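PDB 3QTG: pyruvate kinase from Pyrobaculum aerophilum, which catalyses the last step of glycolysis, in which phosphoenolpyruvate and ADP yield pyruvate and ATP, with the help of a divalent metal cation. Local coordinates for residues A121-M134 against K165-S177. Numbering follows the deposited sequence.
Sequences AFFSAVEQNDVILM and KAIVVEGKDYDIS
Antiparallel strand pairing between Leu133 and Val168, backed by a buried apolar seam and a more exposed salt-bridge network, joins the two segments in the small β-rich domain (B domain) that pyruvate kinases insert into their TIM barrel. Strand 167-169 forms one border of the mixed sheet, beside strand 131-134. Leu133 N gives a hydrogen bond of 2.7 Å to Val168 O, Val168 N returns one to Leu133 O, and Glu170 N reaches Val131 O just beyond. Between the sheet and helix 120-125, Phe122 swings CG anti to its backbone N (chi1 176°), which brings CE1 to 3.6 Å from Ile167 CG2 and close to Val169 CG2; Val126 CG2 meets the same valine methyl. Tyr174 lies alongside Phe122; Tyr174 OH, at the phenylalanine ring's edge, donates to Ile167 O at 2.6 Å from above the carbonyl plane. After the type II turn from Val169 to Lys172, the lysine chain bends at chi2 and chi4, bringing NZ into a 2.7 Å salt bridge with Asp130 OD2, on its syn lone pair. A second salt bridge meets Glu127 OE1 on the anti side, somewhat out of plane, and NZ also donates to Ala125 O. A methionine at Lys172 would probably leave both carboxylates without their cationic mate and Ala125 O without this donor. Asp130 OD2 also accepts from Glu127 N within the turn; two salt bridges and one hydrogen bond from a single ammonium join helix end and turn to the segment following Val169.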
loop_
_atom_site.group_PDB
_atom_site.type_symbol
_atom_site.label_atom_id
_atom_site.label_comp_id
_atom_site.label_asym_id
_atom_site.label_seq_id
_atom_site.Cartn_x
_atom_site.Cartn_y
_atom_site.Cartn_z
ATOM N N ALA A 121 43.483 27.259 -14.289
ATOM C CA ALA A 121 42.478 26.261 -13.918
ATOM C C ALA A 121 42.593 24.972 -14.753
ATOM O O ALA A 121 42.262 23.892 -14.253
ATOM C CB ALA A 121 41.068 26.844 -13.999
ATOM N N PHE A 122 43.074 25.087 -16.001
ATOM C CA PHE A 122 43.350 23.910 -16.835
ATOM C C PHE A 122 44.436 23.073 -16.157
ATOM O O PHE A 122 44.308 21.852 -16.012
ATOM C CB PHE A 122 43.794 24.304 -18.251
ATOM C CG PHE A 122 44.179 23.113 -19.135
ATOM C CD1 PHE A 122 43.198 22.281 -19.684
ATOM C CD2 PHE A 122 45.512 22.826 -19.394
ATOM C CE1 PHE A 122 43.544 21.187 -20.487
ATOM C CE2 PHE A 122 45.885 21.746 -20.198
ATOM C CZ PHE A 122 44.881 20.914 -20.749
ATOM N N PHE A 123 45.498 23.737 -15.725
ATOM C CA PHE A 123 46.625 23.025 -15.117
ATOM C C PHE A 123 46.280 22.449 -13.742
ATOM O O PHE A 123 46.715 21.345 -13.426
ATOM C CB PHE A 123 47.915 23.876 -15.187
ATOM C CG PHE A 123 48.270 24.230 -16.598
ATOM C CD1 PHE A 123 49.021 23.355 -17.377
ATOM C CD2 PHE A 123 47.752 25.384 -17.193
ATOM C CE1 PHE A 123 49.298 23.645 -18.721
ATOM C CE2 PHE A 123 48.019 25.674 -18.535
ATOM C CZ PHE A 123 48.803 24.806 -19.296
ATOM N N SER A 124 45.445 23.148 -12.969
ATOM C CA SER A 124 44.960 22.607 -11.694
ATOM C C SER A 124 44.038 21.397 -11.848
ATOM O O SER A 124 43.993 20.564 -10.961
ATOM C CB SER A 124 44.237 23.677 -10.892
ATOM O OG SER A 124 45.092 24.785 -10.704
ATOM N N ALA A 125 43.309 21.302 -12.958
ATOM C CA ALA A 125 42.345 20.215 -13.180
ATOM C C ALA A 125 42.969 18.906 -13.710
ATOM O O ALA A 125 42.394 17.826 -13.533
ATOM C CB ALA A 125 41.227 20.681 -14.113
ATOM N N VAL A 126 44.125 19.005 -14.366
ATOM C CA VAL A 126 44.721 17.882 -15.086
ATOM C C VAL A 126 45.681 17.044 -14.229
ATOM O O VAL A 126 46.564 17.582 -13.541
ATOM C CB VAL A 126 45.435 18.343 -16.415
ATOM C CG1 VAL A 126 46.239 17.198 -17.039
ATOM C CG2 VAL A 126 44.424 18.883 -17.431
ATOM N N GLU A 127 45.489 15.724 -14.291
ATOM C CA GLU A 127 46.395 14.743 -13.691
ATOM C C GLU A 127 46.863 13.761 -14.763
ATOM O O GLU A 127 46.259 13.650 -15.838
ATOM C CB GLU A 127 45.685 13.951 -12.579
ATOM C CG GLU A 127 45.135 14.794 -11.451
ATOM C CD GLU A 127 44.266 13.978 -10.500
ATOM O OE1 GLU A 127 43.145 13.562 -10.894
ATOM O OE2 GLU A 127 44.721 13.743 -9.347
ATOM N N GLN A 128 47.920 13.024 -14.446
ATOM C CA GLN A 128 48.371 11.921 -15.293
ATOM C C GLN A 128 47.261 10.914 -15.579
ATOM O O GLN A 128 46.509 10.541 -14.685
ATOM C CB GLN A 128 49.545 11.210 -14.652
ATOM C CG GLN A 128 50.455 10.579 -15.677
ATOM C CD GLN A 128 51.629 9.911 -15.046
ATOM O OE1 GLN A 128 52.324 10.503 -14.220
ATOM N NE2 GLN A 128 51.859 8.654 -15.415
ATOM N N ASN A 129 47.176 10.496 -16.841
ATOM C CA ASN A 129 46.139 9.579 -17.363
ATOM C C ASN A 129 44.779 10.199 -17.655
ATOM O O ASN A 129 43.892 9.499 -18.128
ATOM C CB ASN A 129 45.981 8.297 -16.518
ATOM C CG ASN A 129 47.282 7.537 -16.376
ATOM O OD1 ASN A 129 47.796 7.367 -15.263
ATOM N ND2 ASN A 129 47.848 7.106 -17.505
ATOM N N ASP A 130 44.627 11.504 -17.415
ATOM C CA ASP A 130 43.433 12.217 -17.865
ATOM C C ASP A 130 43.469 12.319 -19.366
ATOM O O ASP A 130 44.551 12.283 -19.960
ATOM C CB ASP A 130 43.372 13.641 -17.303
ATOM C CG ASP A 130 42.731 13.706 -15.938
ATOM O OD1 ASP A 130 41.893 12.821 -15.620
ATOM O OD2 ASP A 130 43.067 14.643 -15.184
ATOM N N VAL A 131 42.296 12.493 -19.965
ATOM C CA VAL A 131 42.157 12.661 -21.409
ATOM C C VAL A 131 41.662 14.086 -21.730
ATOM O O VAL A 131 40.644 14.557 -21.192
ATOM C CB VAL A 131 41.197 11.618 -22.008
ATOM C CG1 VAL A 131 41.004 11.838 -23.505
ATOM C CG2 VAL A 131 41.692 10.161 -21.684
ATOM N N ILE A 132 42.406 14.752 -22.607
ATOM C CA ILE A 132 42.134 16.112 -23.003
ATOM C C ILE A 132 41.353 16.074 -24.314
ATOM O O ILE A 132 41.718 15.345 -25.224
ATOM C CB ILE A 132 43.458 16.886 -23.175
ATOM C CG1 ILE A 132 44.116 17.119 -21.808
ATOM C CG2 ILE A 132 43.234 18.208 -23.923
ATOM C CD1 ILE A 132 45.565 17.425 -21.943
ATOM N N LEU A 133 40.288 16.859 -24.405
ATOM C CA LEU A 133 39.404 16.825 -25.568
ATOM C C LEU A 133 39.387 18.140 -26.318
ATOM O O LEU A 133 39.105 19.189 -25.757
ATOM C CB LEU A 133 37.964 16.483 -25.152
ATOM C CG LEU A 133 37.737 15.201 -24.354
ATOM C CD1 LEU A 133 36.289 15.187 -23.816
ATOM C CD2 LEU A 133 38.034 14.001 -25.261
ATOM N N MET A 134 39.643 18.049 -27.606
ATOM C CA MET A 134 39.713 19.193 -28.470
ATOM C C MET A 134 38.934 18.837 -29.714
ATOM O O MET A 134 38.731 17.660 -30.008
ATOM C CB MET A 134 41.163 19.464 -28.840
ATOM C CG MET A 134 42.086 19.475 -27.625
ATOM S SD MET A 134 43.241 20.826 -27.668
ATOM C CE MET A 134 44.729 19.921 -27.961
ATOM N N LYS A 165 40.317 27.632 -30.182
ATOM C CA LYS A 165 39.504 26.402 -30.016
ATOM C C LYS A 165 39.412 26.015 -28.539
ATOM O O LYS A 165 40.397 26.119 -27.808
ATOM C CB LYS A 165 40.085 25.214 -30.801
ATOM C CG LYS A 165 40.260 25.400 -32.325
ATOM C CD LYS A 165 38.945 25.272 -33.108
ATOM C CE LYS A 165 39.228 24.901 -34.580
ATOM N NZ LYS A 165 38.037 24.393 -35.346
ATOM N N ALA A 166 38.247 25.513 -28.135
ATOM C CA ALA A 166 37.962 25.109 -26.763
ATOM C C ALA A 166 38.606 23.772 -26.317
ATOM O O ALA A 166 38.847 22.874 -27.126
ATOM C CB ALA A 166 36.444 25.050 -26.558
ATOM N N ILE A 167 38.863 23.647 -25.017
ATOM C CA ILE A 167 39.586 22.498 -24.465
ATOM C C ILE A 167 38.833 22.045 -23.240
ATOM O O ILE A 167 38.494 22.845 -22.369
ATOM C CB ILE A 167 41.057 22.849 -24.052
ATOM C CG1 ILE A 167 41.796 23.623 -25.141
ATOM C CG2 ILE A 167 41.862 21.605 -23.691
ATOM C CD1 ILE A 167 43.067 24.336 -24.600
ATOM N N VAL A 168 38.542 20.752 -23.197
ATOM C CA VAL A 168 37.801 20.146 -22.095
ATOM C C VAL A 168 38.612 18.954 -21.585
ATOM O O VAL A 168 39.300 18.317 -22.360
ATOM C CB VAL A 168 36.370 19.749 -22.571
ATOM C CG1 VAL A 168 35.648 18.849 -21.546
ATOM C CG2 VAL A 168 35.543 21.024 -22.874
ATOM N N VAL A 169 38.579 18.704 -20.275
ATOM C CA VAL A 169 39.240 17.544 -19.703
ATOM C C VAL A 169 38.128 16.537 -19.360
ATOM O O VAL A 169 37.275 16.817 -18.520
ATOM C CB VAL A 169 40.096 17.908 -18.445
ATOM C CG1 VAL A 169 40.862 16.684 -17.921
ATOM C CG2 VAL A 169 41.109 19.045 -18.762
ATOM N N GLU A 170 38.132 15.395 -20.051
ATOM C CA GLU A 170 37.145 14.319 -19.859
ATOM C C GLU A 170 36.943 13.973 -18.388
ATOM O O GLU A 170 37.875 13.522 -17.723
ATOM C CB GLU A 170 37.601 13.084 -20.629
ATOM C CG GLU A 170 36.601 11.934 -20.685
ATOM C CD GLU A 170 37.139 10.790 -21.513
ATOM O OE1 GLU A 170 38.051 10.099 -21.016
ATOM O OE2 GLU A 170 36.673 10.599 -22.660
ATOM N N GLY A 171 35.729 14.204 -17.879
ATOM C CA GLY A 171 35.378 13.897 -16.486
ATOM C C GLY A 171 35.907 14.838 -15.413
ATOM O O GLY A 171 35.796 14.532 -14.221
ATOM N N LYS A 172 36.482 15.977 -15.820
ATOM C CA LYS A 172 36.988 16.982 -14.876
ATOM C C LYS A 172 36.305 18.317 -15.079
ATOM O O LYS A 172 36.016 18.712 -16.200
ATOM C CB LYS A 172 38.512 17.186 -14.995
ATOM C CG LYS A 172 39.371 15.979 -14.678
ATOM C CD LYS A 172 39.396 15.655 -13.200
ATOM C CE LYS A 172 40.242 14.421 -12.944
ATOM N NZ LYS A 172 41.697 14.765 -12.862
ATOM N N ASP A 173 36.050 19.004 -13.976
ATOM C CA ASP A 173 35.512 20.355 -13.993
ATOM C C ASP A 173 36.608 21.389 -13.769
ATOM O O ASP A 173 37.526 21.173 -12.975
ATOM C CB ASP A 173 34.476 20.511 -12.883
ATOM C CG ASP A 173 33.230 19.691 -13.128
ATOM O OD1 ASP A 173 32.135 20.303 -13.099
ATOM O OD2 ASP A 173 33.342 18.459 -13.351
ATOM N N TYR A 174 36.501 22.514 -14.459
ATOM C CA TYR A 174 37.379 23.644 -14.196
ATOM C C TYR A 174 36.901 24.549 -13.043
ATOM O O TYR A 174 35.750 24.983 -13.016
ATOM C CB TYR A 174 37.516 24.498 -15.446
ATOM C CG TYR A 174 38.085 23.819 -16.673
ATOM C CD1 TYR A 174 39.241 23.022 -16.611
ATOM C CD2 TYR A 174 37.489 24.021 -17.910
ATOM C CE1 TYR A 174 39.755 22.420 -17.772
ATOM C CE2 TYR A 174 37.987 23.444 -19.050
ATOM C CZ TYR A 174 39.126 22.658 -18.980
ATOM O OH TYR A 174 39.596 22.109 -20.141
ATOM N N ASP A 175 37.800 24.881 -12.123
ATOM C CA ASP A 175 37.478 25.827 -11.064
ATOM C C ASP A 175 37.640 27.281 -11.544
ATOM O O ASP A 175 38.641 27.942 -11.264
ATOM C CB ASP A 175 38.335 25.540 -9.828
ATOM C CG ASP A 175 38.039 26.484 -8.676
ATOM O OD1 ASP A 175 36.948 27.096 -8.640
ATOM O OD2 ASP A 175 38.913 26.618 -7.790
ATOM N N ILE A 176 36.644 27.775 -12.272
ATOM C CA ILE A 176 36.682 29.143 -12.793
ATOM C C ILE A 176 35.610 30.047 -12.146
ATOM O O ILE A 176 34.413 29.721 -12.159
ATOM C CB ILE A 176 36.537 29.178 -14.337
ATOM C CG1 ILE A 176 37.730 28.493 -15.014
ATOM C CG2 ILE A 176 36.429 30.610 -14.836
ATOM C CD1 ILE A 176 37.454 28.085 -16.464
ATOM N N SER A 177 36.056 31.196 -11.617
ATOM C CA SER A 177 35.165 32.210 -11.036
ATOM C C SER A 177 34.005 32.598 -11.970
ATOM O O SER A 177 34.190 32.732 -13.187
ATOM C CB SER A 177 35.969 33.460 -10.655
ATOM O OG SER A 177 36.957 33.154 -9.686
HETATM O O HOH W 1 40.563 23.869 -12.212
HETATM O O HOH W 2 40.193 12.147 -17.906
#